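Local coordinates for probable transcriptional regulator (Pseudomonas aeruginosa, PDB 2ESN), which probably regulates transcription as a LysR-family protein, binding DNA through a helix-turn-helix domain and sensing an unidentified effector through a substrate-binding domain, at residues A200-V205 against T246-T251; E196-E201 against L225-A230; A238-A243 against A264-Y269; R177-A182 against A252-A257; D217-R222 against A271-P276. One frame throughout, in Å; residues are numbered along the deposited sequence.

Interaction 1: residues A200-V205 against T246-T251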
# COMPACT_ATOMS: atom_id res chain seq x y z
N ALA C 200 33.04 -26.22 -12.85
CA ALA C 200 32.90 -27.53 -12.20
C ALA C 200 32.60 -27.46 -10.69
O ALA C 200 32.38 -28.50 -10.04
CB ALA C 200 34.16 -28.37 -12.45
N GLU C 201 32.55 -26.26 -10.11
CA GLU C 201 32.15 -26.13 -8.70
C GLU C 201 30.69 -25.70 -8.53
O GLU C 201 30.07 -25.28 -9.47
CB GLU C 201 33.04 -25.13 -7.97
CG GLU C 201 34.54 -25.49 -7.88
CD GLU C 201 34.78 -26.83 -7.16
OE1 GLU C 201 34.06 -27.19 -6.17
OE2 GLU C 201 35.71 -27.55 -7.63
N ARG C 202 30.15 -25.84 -7.33
CA ARG C 202 28.92 -25.15 -6.97
C ARG C 202 29.27 -23.74 -6.44
O ARG C 202 30.42 -23.46 -6.01
CB ARG C 202 28.10 -25.99 -5.99
CG ARG C 202 27.63 -27.37 -6.56
CD ARG C 202 27.02 -28.23 -5.50
NE ARG C 202 25.63 -27.84 -5.27
CZ ARG C 202 24.99 -27.90 -4.09
NH1 ARG C 202 25.61 -28.32 -2.97
NH2 ARG C 202 23.69 -27.51 -4.01
N HIS C 203 28.28 -22.86 -6.48
CA HIS C 203 28.53 -21.45 -6.35
C HIS C 203 27.60 -20.82 -5.33
O HIS C 203 26.43 -21.22 -5.21
CB HIS C 203 28.40 -20.75 -7.69
CG HIS C 203 29.49 -21.08 -8.65
ND1 HIS C 203 30.59 -20.28 -8.82
CD2 HIS C 203 29.65 -22.14 -9.48
CE1 HIS C 203 31.39 -20.84 -9.72
NE2 HIS C 203 30.83 -21.95 -10.14
N ALA C 204 28.15 -19.84 -4.58
CA ALA C 204 27.32 -19.03 -3.69
C ALA C 204 27.06 -17.75 -4.46
O ALA C 204 27.94 -17.24 -5.11
CB ALA C 204 28.04 -18.71 -2.39
N VAL C 205 25.85 -17.21 -4.39
CA VAL C 205 25.54 -16.05 -5.24
C VAL C 205 24.81 -15.00 -4.42
O VAL C 205 23.96 -15.32 -3.59
CB VAL C 205 24.64 -16.50 -6.46
CG1 VAL C 205 24.15 -15.33 -7.23
CG2 VAL C 205 25.48 -17.42 -7.38
N THR C 246 33.09 -24.05 2.87
CA THR C 246 32.65 -25.03 1.91
C THR C 246 33.52 -25.04 0.69
O THR C 246 34.50 -24.23 0.56
CB THR C 246 31.21 -24.67 1.41
OG1 THR C 246 31.30 -23.39 0.79
CG2 THR C 246 30.18 -24.64 2.54
N ASP C 247 33.14 -25.92 -0.25
CA ASP C 247 33.87 -25.95 -1.50
C ASP C 247 33.26 -24.98 -2.49
O ASP C 247 33.75 -24.87 -3.64
CB ASP C 247 33.95 -27.38 -2.09
CG ASP C 247 34.65 -28.34 -1.13
OD1 ASP C 247 35.41 -27.85 -0.27
OD2 ASP C 247 34.41 -29.55 -1.19
N PHE C 248 32.28 -24.21 -2.02
CA PHE C 248 31.62 -23.29 -2.95
C PHE C 248 32.48 -22.14 -3.35
O PHE C 248 33.21 -21.59 -2.52
CB PHE C 248 30.31 -22.78 -2.39
CG PHE C 248 29.36 -23.86 -1.93
CD1 PHE C 248 28.37 -23.55 -1.04
CD2 PHE C 248 29.41 -25.16 -2.42
CE1 PHE C 248 27.45 -24.48 -0.59
CE2 PHE C 248 28.48 -26.15 -1.98
CZ PHE C 248 27.50 -25.81 -1.08
N LEU C 249 32.32 -21.70 -4.60
CA LEU C 249 32.99 -20.52 -5.05
C LEU C 249 32.05 -19.29 -4.98
O LEU C 249 30.82 -19.44 -5.10
CB LEU C 249 33.47 -20.75 -6.47
CG LEU C 249 34.45 -21.94 -6.67
CD1 LEU C 249 34.98 -21.93 -8.09
CD2 LEU C 249 35.63 -21.80 -5.71
N LEU C 250 32.62 -18.10 -4.78
CA LEU C 250 31.85 -16.90 -4.68
C LEU C 250 32.55 -15.86 -5.52
O LEU C 250 33.76 -15.72 -5.43
CB LEU C 250 31.73 -16.42 -3.21
CG LEU C 250 31.26 -14.96 -2.98
CD1 LEU C 250 29.74 -14.81 -3.28
CD2 LEU C 250 31.54 -14.51 -1.52
N THR C 251 31.82 -15.13 -6.34
CA THR C 251 32.46 -14.08 -7.19
C THR C 251 31.97 -12.73 -6.62
O THR C 251 30.77 -12.43 -6.70
CB THR C 251 32.08 -14.26 -8.68
OG1 THR C 251 32.23 -15.67 -9.04
CG2 THR C 251 32.93 -13.27 -9.57
O HOH W 1 30.97 -17.71 -7.85
O HOH W 2 29.02 -15.49 -6.88
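Two backbone hydrogen bonds join strand 202-205 to strand 249-251, and both belong to Leu249. Its N-H points at Arg202 O, 2.9 Å from Leu249 N, while Leu249 O accepts from Ala204 N at 2.7 Å, nearly along the C=O axis. One residue thus gives and receives on the same edge, the pattern of a parallel bridge in which His203 lies beside Leu249. The two strands are neighbours in the mixed sheet of the LysR substrate-binding domain, whose fold is that of the periplasmic binding proteins.

Past the bridge, water takes over. One molecule donates to Ala204 O and accepts from Thr251 N, spanning strands that have splayed apart. Another, in the plane of the His203 ring, links His203 ND1 (2.8 Å) to Thr251 OG1 (2.7 Å). The far nitrogen of the imidazole, NE2, is bonded to Tyr198 O, so both ring nitrogens have partners.

Leu249 CD1 packs on the aliphatic part of Glu201, 3.6 Å from Glu201 CG; the bend of that glutamate at chi2 (-59°) accompanies a salt bridge from its OE2 to Arg188. Arg202 runs alongside Phe248, its guanidinium steeply inclined to the ring, with NH1 3.7 Å from Phe248 CZ, and NH2 bonds to Val130 O of the second subunit. Before the strand, Thr246 OG1 accepts from Phe248 N at 3.1 Å, an ST turn.

Interaction 2: residues E196-E201 against L225-A230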
# COMPACT_ATOMS: atom_id res chain seq x y z
N GLU C 196 36.76 -23.86 -16.81
CA GLU C 196 36.03 -25.11 -16.58
C GLU C 196 36.13 -25.49 -15.13
O GLU C 196 35.22 -26.13 -14.58
CB GLU C 196 36.56 -26.32 -17.43
CG GLU C 196 36.27 -26.28 -18.96
CD GLU C 196 36.54 -27.64 -19.75
OE1 GLU C 196 36.69 -27.55 -21.00
OE2 GLU C 196 36.56 -28.78 -19.16
N GLY C 197 37.27 -25.17 -14.53
CA GLY C 197 37.53 -25.48 -13.12
C GLY C 197 36.49 -24.73 -12.28
O GLY C 197 35.80 -25.33 -11.44
N TYR C 198 36.32 -23.45 -12.62
CA TYR C 198 35.29 -22.61 -12.05
C TYR C 198 33.92 -23.18 -12.31
O TYR C 198 33.11 -23.20 -11.41
CB TYR C 198 35.37 -21.22 -12.66
CG TYR C 198 34.31 -20.20 -12.23
CD1 TYR C 198 34.56 -19.35 -11.15
CD2 TYR C 198 33.11 -20.01 -12.97
CE1 TYR C 198 33.61 -18.35 -10.75
CE2 TYR C 198 32.16 -18.98 -12.60
CZ TYR C 198 32.44 -18.15 -11.50
OH TYR C 198 31.58 -17.15 -11.11
N LEU C 199 33.64 -23.65 -13.54
CA LEU C 199 32.27 -24.13 -13.82
C LEU C 199 31.99 -25.52 -13.30
O LEU C 199 30.83 -25.93 -13.27
CB LEU C 199 31.88 -24.03 -15.30
CG LEU C 199 31.95 -22.62 -15.85
CD1 LEU C 199 31.84 -22.69 -17.35
CD2 LEU C 199 30.85 -21.71 -15.23
N ALA C 200 33.04 -26.22 -12.85
CA ALA C 200 32.90 -27.53 -12.20
C ALA C 200 32.60 -27.46 -10.69
O ALA C 200 32.38 -28.50 -10.04
CB ALA C 200 34.16 -28.37 -12.45
N GLU C 201 32.55 -26.26 -10.11
CA GLU C 201 32.15 -26.13 -8.70
C GLU C 201 30.69 -25.70 -8.53
O GLU C 201 30.07 -25.28 -9.47
CB GLU C 201 33.04 -25.13 -7.97
CG GLU C 201 34.54 -25.49 -7.88
CD GLU C 201 34.78 -26.83 -7.16
OE1 GLU C 201 34.06 -27.19 -6.17
OE2 GLU C 201 35.71 -27.55 -7.63
N LEU C 225 27.40 -19.29 -20.93
CA LEU C 225 27.93 -20.04 -19.77
C LEU C 225 26.96 -19.98 -18.60
O LEU C 225 26.29 -18.96 -18.37
CB LEU C 225 29.30 -19.50 -19.35
CG LEU C 225 30.37 -19.12 -20.41
CD1 LEU C 225 31.55 -18.30 -19.86
CD2 LEU C 225 30.88 -20.38 -21.10
N ARG C 226 26.86 -21.08 -17.86
CA ARG C 226 25.98 -21.13 -16.70
C ARG C 226 26.72 -21.82 -15.56
O ARG C 226 27.49 -22.77 -15.79
CB ARG C 226 24.68 -21.88 -17.04
CG ARG C 226 24.90 -23.31 -17.53
CD ARG C 226 23.76 -24.24 -17.12
NE ARG C 226 23.62 -24.23 -15.66
CZ ARG C 226 22.51 -24.57 -15.00
NH1 ARG C 226 21.40 -24.97 -15.66
NH2 ARG C 226 22.52 -24.50 -13.65
N ARG C 227 26.53 -21.32 -14.34
CA ARG C 227 27.14 -21.96 -13.18
C ARG C 227 26.06 -22.68 -12.36
O ARG C 227 24.88 -22.31 -12.46
CB ARG C 227 28.02 -20.95 -12.41
CG ARG C 227 27.28 -19.77 -11.90
CD ARG C 227 28.19 -18.68 -11.34
NE ARG C 227 27.30 -17.58 -10.96
CZ ARG C 227 27.61 -16.56 -10.18
NH1 ARG C 227 28.84 -16.45 -9.62
NH2 ARG C 227 26.70 -15.61 -9.99
N GLU C 228 26.45 -23.73 -11.62
CA GLU C 228 25.55 -24.47 -10.72
C GLU C 228 25.49 -23.75 -9.40
O GLU C 228 26.51 -23.63 -8.75
CB GLU C 228 25.98 -25.95 -10.45
CG GLU C 228 26.06 -26.84 -11.68
CD GLU C 228 24.71 -26.95 -12.45
OE1 GLU C 228 24.64 -26.63 -13.69
OE2 GLU C 228 23.71 -27.35 -11.78
N VAL C 229 24.30 -23.34 -8.96
CA VAL C 229 24.17 -22.52 -7.77
C VAL C 229 23.71 -23.33 -6.62
O VAL C 229 22.66 -23.96 -6.71
CB VAL C 229 23.18 -21.33 -8.05
CG1 VAL C 229 22.84 -20.60 -6.76
CG2 VAL C 229 23.76 -20.38 -9.16
N ALA C 230 24.45 -23.30 -5.50
CA ALA C 230 24.00 -23.96 -4.28
C ALA C 230 23.21 -23.04 -3.33
O ALA C 230 22.27 -23.49 -2.69
CB ALA C 230 25.20 -24.53 -3.55
O HOH W 3 29.29 -24.20 -11.86
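The phenol ring of Tyr198 and the guanidinium of Arg227 are nearly parallel, their planes 17° apart, yet they meet at their ends and do not stack. The ring also meets two other aromatic residues: Phe273 edge-to-face, and the imidazole of His203 at a steep inclination. Against Arg227 it is the hydroxyl that does the touching: Arg227 NH1 donates a weak, bent hydrogen bond to Tyr198 OH (3.2 Å, 132° at the hydrogen), and Arg227 CD lies 3.7 Å from the same oxygen.

Stronger partners hold both polar ends. Tyr198 OH is hydrogen-bonded to Thr251 OG1, and Arg227 NE forms a salt bridge with Asp217, which would be expected to fix the guanidinium and keep its charge balanced beside the buried phenol. Arg227 leaves its backbone through the crowded first torsion (chi1 59°) and then runs extended to NE. Tyr198 CG is anti to its own backbone N, which carries the ring off the helix toward that chain.

Nearer the backbone, Leu199 CD2 sits against Arg226 O at 3.6 Å. A water ties the end of the helix to the incoming strand: it donates to Leu199 O (2.7 Å) and Glu201 O (2.7 Å) and accepts from Glu228 N (2.9 Å), so three backbone polar groups are satisfied at one point. Here the last turn of helix 195-199 packs over the entry to strand 228-233, whose course beside strand 202-206 is parallel, as in the alpha/beta subdomains of LysR effector-binding domains.

Interaction 3: residues A238-A243 against A264-Y269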
# COMPACT_ATOMS: atom_id res chain seq x y z
N ALA C 238 28.21 -12.24 4.89
CA ALA C 238 27.91 -13.60 5.30
C ALA C 238 28.37 -14.60 4.21
O ALA C 238 28.77 -15.71 4.55
CB ALA C 238 26.45 -13.78 5.63
N ALA C 239 28.26 -14.22 2.94
CA ALA C 239 28.59 -15.12 1.82
C ALA C 239 30.07 -15.49 1.84
O ALA C 239 30.44 -16.62 1.52
CB ALA C 239 28.27 -14.45 0.48
N LEU C 240 30.90 -14.54 2.19
CA LEU C 240 32.35 -14.71 2.29
C LEU C 240 32.63 -15.75 3.36
O LEU C 240 33.42 -16.67 3.13
CB LEU C 240 33.03 -13.34 2.58
CG LEU C 240 33.11 -12.46 1.34
CD1 LEU C 240 33.27 -10.99 1.69
CD2 LEU C 240 34.30 -12.88 0.48
N PHE C 241 31.93 -15.71 4.49
CA PHE C 241 32.11 -16.81 5.47
C PHE C 241 31.59 -18.16 4.99
O PHE C 241 32.18 -19.22 5.31
CB PHE C 241 31.48 -16.50 6.84
CG PHE C 241 32.27 -15.48 7.63
CD1 PHE C 241 31.91 -14.14 7.61
CD2 PHE C 241 33.40 -15.90 8.39
CE1 PHE C 241 32.65 -13.19 8.38
CE2 PHE C 241 34.17 -15.00 9.12
CZ PHE C 241 33.79 -13.62 9.13
N LEU C 242 30.50 -18.13 4.23
CA LEU C 242 30.01 -19.36 3.64
C LEU C 242 31.08 -20.03 2.74
O LEU C 242 31.35 -21.23 2.83
CB LEU C 242 28.73 -19.05 2.83
CG LEU C 242 28.24 -20.18 1.87
CD1 LEU C 242 27.81 -21.44 2.70
CD2 LEU C 242 27.08 -19.67 1.04
N ALA C 243 31.67 -19.25 1.86
CA ALA C 243 32.79 -19.70 1.00
C ALA C 243 34.02 -20.28 1.70
O ALA C 243 34.71 -21.16 1.13
CB ALA C 243 33.22 -18.56 0.12
N ALA C 264 37.68 -15.26 7.39
CA ALA C 264 36.87 -16.40 6.91
C ALA C 264 37.76 -17.52 6.33
O ALA C 264 37.23 -18.54 5.89
CB ALA C 264 35.85 -15.96 5.89
N GLY C 265 39.08 -17.34 6.31
CA GLY C 265 40.01 -18.36 5.73
C GLY C 265 39.88 -18.45 4.20
O GLY C 265 39.50 -19.52 3.66
N LEU C 266 40.19 -17.37 3.47
CA LEU C 266 39.94 -17.39 1.99
C LEU C 266 41.16 -17.24 1.18
O LEU C 266 42.07 -16.59 1.66
CB LEU C 266 39.03 -16.20 1.58
CG LEU C 266 37.76 -16.06 2.42
CD1 LEU C 266 36.96 -14.70 2.06
CD2 LEU C 266 36.89 -17.31 2.32
N ALA C 267 41.11 -17.76 -0.05
CA ALA C 267 41.97 -17.38 -1.17
C ALA C 267 41.20 -16.51 -2.21
O ALA C 267 40.01 -16.72 -2.49
CB ALA C 267 42.48 -18.62 -1.83
N LEU C 268 41.87 -15.53 -2.78
CA LEU C 268 41.27 -14.64 -3.74
C LEU C 268 42.03 -14.86 -5.02
O LEU C 268 43.27 -14.88 -4.98
CB LEU C 268 41.48 -13.18 -3.32
CG LEU C 268 40.50 -12.55 -2.30
CD1 LEU C 268 40.43 -13.34 -1.02
CD2 LEU C 268 40.91 -11.06 -1.99
N TYR C 269 41.29 -15.00 -6.13
CA TYR C 269 41.86 -15.28 -7.46
C TYR C 269 41.23 -14.38 -8.50
O TYR C 269 40.08 -13.97 -8.37
CB TYR C 269 41.47 -16.68 -7.90
CG TYR C 269 41.98 -17.76 -6.99
CD1 TYR C 269 43.36 -18.01 -6.89
CD2 TYR C 269 41.10 -18.48 -6.21
CE1 TYR C 269 43.82 -19.02 -6.04
CE2 TYR C 269 41.54 -19.45 -5.37
CZ TYR C 269 42.89 -19.74 -5.28
OH TYR C 269 43.33 -20.77 -4.44
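Leu240, Phe241 and Leu266 share one first torsion, with CG anti to the carbonyl carbon (chi1 -77°, -74° and -50°), and it brings helix 236-244 together with the start of strand 266-269. The contact belongs to the alpha/beta fold of the LysR substrate-binding domain, at the point where helix 254-264 ends in a Schellman motif. Gly265 supplies the positive phi of that motif, and the chain then turns from the helix into the strand.

Ala264 comes just before the turn and directs its methyl at helix 236-244, between the carbonyl of Leu240 and the Phe241 ring. The ring swings back from a bond that leaves the backbone away from Ala264, so that Phe241 CD2 lies 3.5 Å from Ala264 CB. Phe241 also meets Phe113 of the second subunit edge-to-face, so this surface of the helix adjoins the subunit interface.

Leu266, first in the strand, points at the helix and divides its two methyls between backbone and side chain. Leu266 CD2 rests 3.6 Å from Leu240 O and reaches on toward Ala243. The two leucine side chains cross at about a right angle and meet at their tips, with Leu266 CD1 3.6 Å from Leu240 CD2.

Interaction 4: residues R177-A182 against A252-A257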
# COMPACT_ATOMS: atom_id res chain seq x y z
N ARG C 177 36.94 -4.03 -8.45
CA ARG C 177 36.66 -5.17 -9.31
C ARG C 177 36.15 -6.39 -8.51
O ARG C 177 36.25 -6.42 -7.26
CB ARG C 177 37.92 -5.51 -10.10
CG ARG C 177 39.17 -5.74 -9.23
CD ARG C 177 40.41 -5.96 -10.12
NE ARG C 177 41.43 -6.78 -9.43
CZ ARG C 177 42.40 -6.30 -8.64
NH1 ARG C 177 42.54 -4.99 -8.39
NH2 ARG C 177 43.24 -7.16 -8.07
N TYR C 178 35.58 -7.34 -9.24
CA TYR C 178 35.20 -8.65 -8.70
C TYR C 178 36.37 -9.64 -8.76
O TYR C 178 37.21 -9.56 -9.66
CB TYR C 178 34.05 -9.25 -9.47
CG TYR C 178 32.70 -8.74 -9.03
CD1 TYR C 178 32.32 -7.43 -9.31
CD2 TYR C 178 31.81 -9.56 -8.33
CE1 TYR C 178 31.08 -6.93 -8.86
CE2 TYR C 178 30.55 -9.10 -7.92
CZ TYR C 178 30.20 -7.78 -8.19
OH TYR C 178 28.99 -7.27 -7.77
N VAL C 179 36.41 -10.54 -7.76
CA VAL C 179 37.35 -11.62 -7.76
C VAL C 179 36.57 -12.89 -7.37
O VAL C 179 35.44 -12.78 -6.97
CB VAL C 179 38.53 -11.36 -6.78
CG1 VAL C 179 39.41 -10.22 -7.27
CG2 VAL C 179 38.06 -11.14 -5.29
N VAL C 180 37.19 -14.05 -7.57
CA VAL C 180 36.67 -15.38 -7.24
C VAL C 180 37.37 -15.72 -5.94
O VAL C 180 38.60 -15.59 -5.83
CB VAL C 180 37.00 -16.43 -8.34
CG1 VAL C 180 36.55 -17.85 -7.92
CG2 VAL C 180 36.26 -16.04 -9.64
N VAL C 181 36.55 -16.15 -4.98
CA VAL C 181 36.94 -16.47 -3.66
C VAL C 181 36.63 -17.94 -3.45
O VAL C 181 35.60 -18.40 -3.90
CB VAL C 181 36.04 -15.59 -2.71
CG1 VAL C 181 36.06 -16.09 -1.33
CG2 VAL C 181 36.41 -14.06 -2.83
N ALA C 182 37.56 -18.67 -2.81
CA ALA C 182 37.34 -20.05 -2.34
C ALA C 182 37.91 -20.15 -0.97
O ALA C 182 38.71 -19.32 -0.61
CB ALA C 182 38.07 -21.02 -3.22
N ALA C 252 32.89 -11.99 -5.99
CA ALA C 252 32.53 -10.96 -5.00
C ALA C 252 33.40 -9.74 -5.23
O ALA C 252 34.51 -9.88 -5.71
CB ALA C 252 32.85 -11.44 -3.56
N PRO C 253 32.93 -8.57 -4.79
CA PRO C 253 33.78 -7.43 -4.71
C PRO C 253 35.06 -7.69 -3.95
O PRO C 253 35.04 -8.18 -2.79
CB PRO C 253 32.92 -6.37 -4.00
CG PRO C 253 31.44 -6.85 -4.25
CD PRO C 253 31.54 -8.33 -4.31
N ARG C 254 36.17 -7.29 -4.58
CA ARG C 254 37.51 -7.41 -4.00
C ARG C 254 37.71 -6.65 -2.67
O ARG C 254 38.29 -7.16 -1.69
CB ARG C 254 38.57 -7.07 -5.05
CG ARG C 254 40.03 -7.37 -4.56
CD ARG C 254 41.03 -6.80 -5.58
NE ARG C 254 42.45 -7.06 -5.23
CZ ARG C 254 43.29 -6.22 -4.55
NH1 ARG C 254 44.54 -6.58 -4.31
NH2 ARG C 254 42.90 -5.04 -4.07
N HIS C 255 37.16 -5.44 -2.58
CA HIS C 255 37.28 -4.68 -1.37
C HIS C 255 36.74 -5.49 -0.21
O HIS C 255 37.33 -5.48 0.84
CB HIS C 255 36.46 -3.38 -1.50
CG HIS C 255 36.66 -2.39 -0.37
ND1 HIS C 255 37.90 -1.86 -0.05
CD2 HIS C 255 35.77 -1.81 0.47
CE1 HIS C 255 37.76 -1.00 0.95
NE2 HIS C 255 36.48 -0.97 1.29
N ALA C 256 35.59 -6.18 -0.38
CA ALA C 256 35.02 -6.98 0.73
C ALA C 256 35.79 -8.31 1.01
O ALA C 256 36.04 -8.72 2.18
CB ALA C 256 33.51 -7.23 0.50
N ALA C 257 36.14 -9.01 -0.06
CA ALA C 257 36.82 -10.27 0.06
C ALA C 257 38.18 -10.04 0.74
O ALA C 257 38.58 -10.83 1.63
CB ALA C 257 37.01 -10.92 -1.37
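Three straight backbone hydrogen bonds hold strand 178-182 to the end of strand 249-253. Val179 and Ala252 exchange two of them as an antiparallel hydrogen-bonded pair: Val179 N to Ala252 O at 2.9 Å, and Ala252 N to Val179 O at 2.8 Å. The third runs from Arg254 N, in the first turn of the following helix, to Arg177 O (2.8 Å), so the pairing with strand 168-183 carries on as the chain becomes helical, with Pro253 at the N-cap position.

Side chains close in on both sides. The Tyr178 ring lies with one face over Pro253, Tyr178 CE2 being 3.8 Å from Pro253 CD, and its hydroxyl bonds to Tyr157. On the other side Val181 CG2 packs 3.5 Å from Ala257 CB, and Val179 covers the CB of Arg254. Leu240 of helix 236-244 backs Ala257, closing this layer of the alpha/beta domain.

Outermost, Arg177 and Arg254 run side by side, their guanidiniums stacked with centres 4.2 Å apart and planes inclined at 28°. Arg254 CD lies over the middle of the Arg177 group. Arg177 NH2 is 2.9 Å from Arg254 NE, yet both are donors, so the pair gains no hydrogen bond, and two like charges at the surface probably rely on solvent to offset their repulsion.

Interaction 5: residues D217-R222 against A271-P276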
# COMPACT_ATOMS: atom_id res chain seq x y z
N ASP C 217 25.72 -14.01 -13.24
CA ASP C 217 24.95 -14.98 -14.02
C ASP C 217 24.48 -14.34 -15.31
O ASP C 217 24.58 -14.93 -16.38
CB ASP C 217 23.73 -15.49 -13.25
CG ASP C 217 24.10 -16.34 -12.08
OD1 ASP C 217 23.67 -16.00 -10.96
OD2 ASP C 217 24.87 -17.33 -12.26
N ARG C 218 23.92 -13.14 -15.17
CA ARG C 218 23.61 -12.25 -16.28
C ARG C 218 24.83 -12.16 -17.21
O ARG C 218 24.75 -12.60 -18.36
CB ARG C 218 23.21 -10.87 -15.73
CG ARG C 218 21.68 -10.54 -15.76
CD ARG C 218 21.26 -9.41 -14.76
NE ARG C 218 20.80 -10.07 -13.55
CZ ARG C 218 21.18 -9.84 -12.28
NH1 ARG C 218 21.99 -8.83 -11.94
NH2 ARG C 218 20.64 -10.62 -11.34
N LEU C 219 25.96 -11.66 -16.69
CA LEU C 219 27.24 -11.63 -17.43
C LEU C 219 27.67 -12.94 -18.11
O LEU C 219 28.14 -12.91 -19.26
CB LEU C 219 28.39 -11.09 -16.53
CG LEU C 219 29.86 -10.92 -17.00
CD1 LEU C 219 30.75 -10.55 -15.86
CD2 LEU C 219 30.43 -12.18 -17.51
N LEU C 220 27.57 -14.08 -17.41
CA LEU C 220 28.11 -15.36 -17.91
C LEU C 220 27.23 -15.88 -19.03
O LEU C 220 27.71 -16.47 -19.99
CB LEU C 220 28.16 -16.43 -16.81
CG LEU C 220 29.35 -16.45 -15.83
CD1 LEU C 220 29.10 -17.48 -14.74
CD2 LEU C 220 30.62 -16.77 -16.61
N ALA C 221 25.91 -15.67 -18.89
CA ALA C 221 24.93 -16.17 -19.87
C ALA C 221 25.19 -15.54 -21.26
O ALA C 221 25.03 -16.20 -22.29
CB ALA C 221 23.48 -15.94 -19.36
N ARG C 222 25.67 -14.28 -21.25
CA ARG C 222 26.08 -13.56 -22.46
C ARG C 222 27.29 -14.13 -23.19
O ARG C 222 27.79 -13.50 -24.13
CB ARG C 222 26.40 -12.11 -22.13
CG ARG C 222 25.22 -11.21 -22.27
CD ARG C 222 25.61 -9.76 -22.09
NE ARG C 222 25.41 -9.37 -20.70
CZ ARG C 222 26.40 -8.99 -19.88
NH1 ARG C 222 27.65 -8.91 -20.35
NH2 ARG C 222 26.12 -8.65 -18.61
N ALA C 271 39.21 -13.68 -11.81
CA ALA C 271 38.21 -14.44 -12.50
C ALA C 271 38.79 -14.99 -13.80
O ALA C 271 39.48 -14.26 -14.50
CB ALA C 271 36.99 -13.57 -12.79
N PRO C 272 38.45 -16.24 -14.16
CA PRO C 272 38.82 -16.79 -15.44
C PRO C 272 37.93 -16.34 -16.64
O PRO C 272 37.85 -17.06 -17.64
CB PRO C 272 38.64 -18.28 -15.20
CG PRO C 272 37.48 -18.36 -14.32
CD PRO C 272 37.68 -17.23 -13.36
N PHE C 273 37.28 -15.18 -16.55
CA PHE C 273 36.51 -14.60 -17.64
C PHE C 273 36.49 -13.09 -17.39
O PHE C 273 36.93 -12.62 -16.32
CB PHE C 273 35.07 -15.18 -17.71
CG PHE C 273 34.37 -15.24 -16.39
CD1 PHE C 273 33.48 -14.23 -16.01
CD2 PHE C 273 34.56 -16.31 -15.53
CE1 PHE C 273 32.82 -14.28 -14.77
CE2 PHE C 273 33.89 -16.37 -14.27
CZ PHE C 273 33.04 -15.35 -13.89
N ASP C 274 36.01 -12.33 -18.36
CA ASP C 274 36.08 -10.87 -18.29
C ASP C 274 34.91 -10.37 -17.47
O ASP C 274 33.77 -10.71 -17.78
CB ASP C 274 36.00 -10.22 -19.71
CG ASP C 274 37.15 -10.64 -20.63
OD1 ASP C 274 38.27 -10.92 -20.11
OD2 ASP C 274 36.93 -10.68 -21.88
N ILE C 275 35.18 -9.54 -16.46
CA ILE C 275 34.11 -8.83 -15.74
C ILE C 275 34.46 -7.37 -15.71
O ILE C 275 35.54 -7.02 -15.28
CB ILE C 275 33.99 -9.30 -14.25
CG1 ILE C 275 33.94 -10.84 -14.15
CG2 ILE C 275 32.73 -8.70 -13.61
CD1 ILE C 275 34.27 -11.42 -12.66
N PRO C 276 33.58 -6.48 -16.23
CA PRO C 276 33.84 -5.04 -16.00
C PRO C 276 34.05 -4.65 -14.52
O PRO C 276 33.39 -5.21 -13.64
CB PRO C 276 32.57 -4.34 -16.53
CG PRO C 276 31.70 -5.41 -17.20
CD PRO C 276 32.41 -6.74 -17.10
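Leu220 stands at about a right angle to Phe273, pressing one methyl onto the middle of the ring: Leu220 CD2 is 3.7 Å from the ring centroid and only 7° off its normal, a well-centred CH-pi contact. It joins helix 215-221 to the loop leading from strand 266-269 to strand 278-285 in the LysR substrate-binding domain. Phe273 adopts the crowded first torsion (chi1 47°), which turns its ring toward the helix, and the ring also packs on Ile216, one turn earlier in the helix.

Leu219 reaches the loop beside it. Fully extended, with CG anti to the backbone N (chi1 -179°), it pushes both methyls against the chain at Asp274. CD2 lies obliquely to the Phe273 ring, 4.0 Å from Phe273 CD1, while CD1 passes on to Ile275 and Pro276. The leucine and the isoleucine cross at about a right angle. Although the patch is apolar, it lies near the surface, with charged residues turned elsewhere: Arg218 forms a salt bridge with Glu159 and Arg222, just past the helix, with Glu160. Another face of the helix packs on the second subunit, where Ala221 meets Gly28 of that chain. The tightest point within the patch is Leu219 CD1, which sits 3.6 Å from Asp274 O and 3.5 Å from Ile275 CG2.

Overall arrangement
All five contacts lie in one half of the LysR substrate-binding domain, on the same side of the chain's centre. Strand 249-253 is the common element of interactions 1 and 4: it pairs with strand 202-206 on one edge and strand 168-183 on the other, and Leu250 O to Val181 N (2.9 Å) continues the second ladder. Interaction 3 adds strand 266-269 through Tyr269 N to Val180 O (2.8 Å). Interactions 1 and 2 share residues 200-201 and meet at Thr251 OG1 and Tyr198 OH, 2.6 Å apart. Interaction 5 is tied to interaction 2 by the salt bridge of Asp217 OD2 with Arg227 NE (2.8 Å). Interactions 3 and 5 are farthest apart, their centres about 20 Å distant.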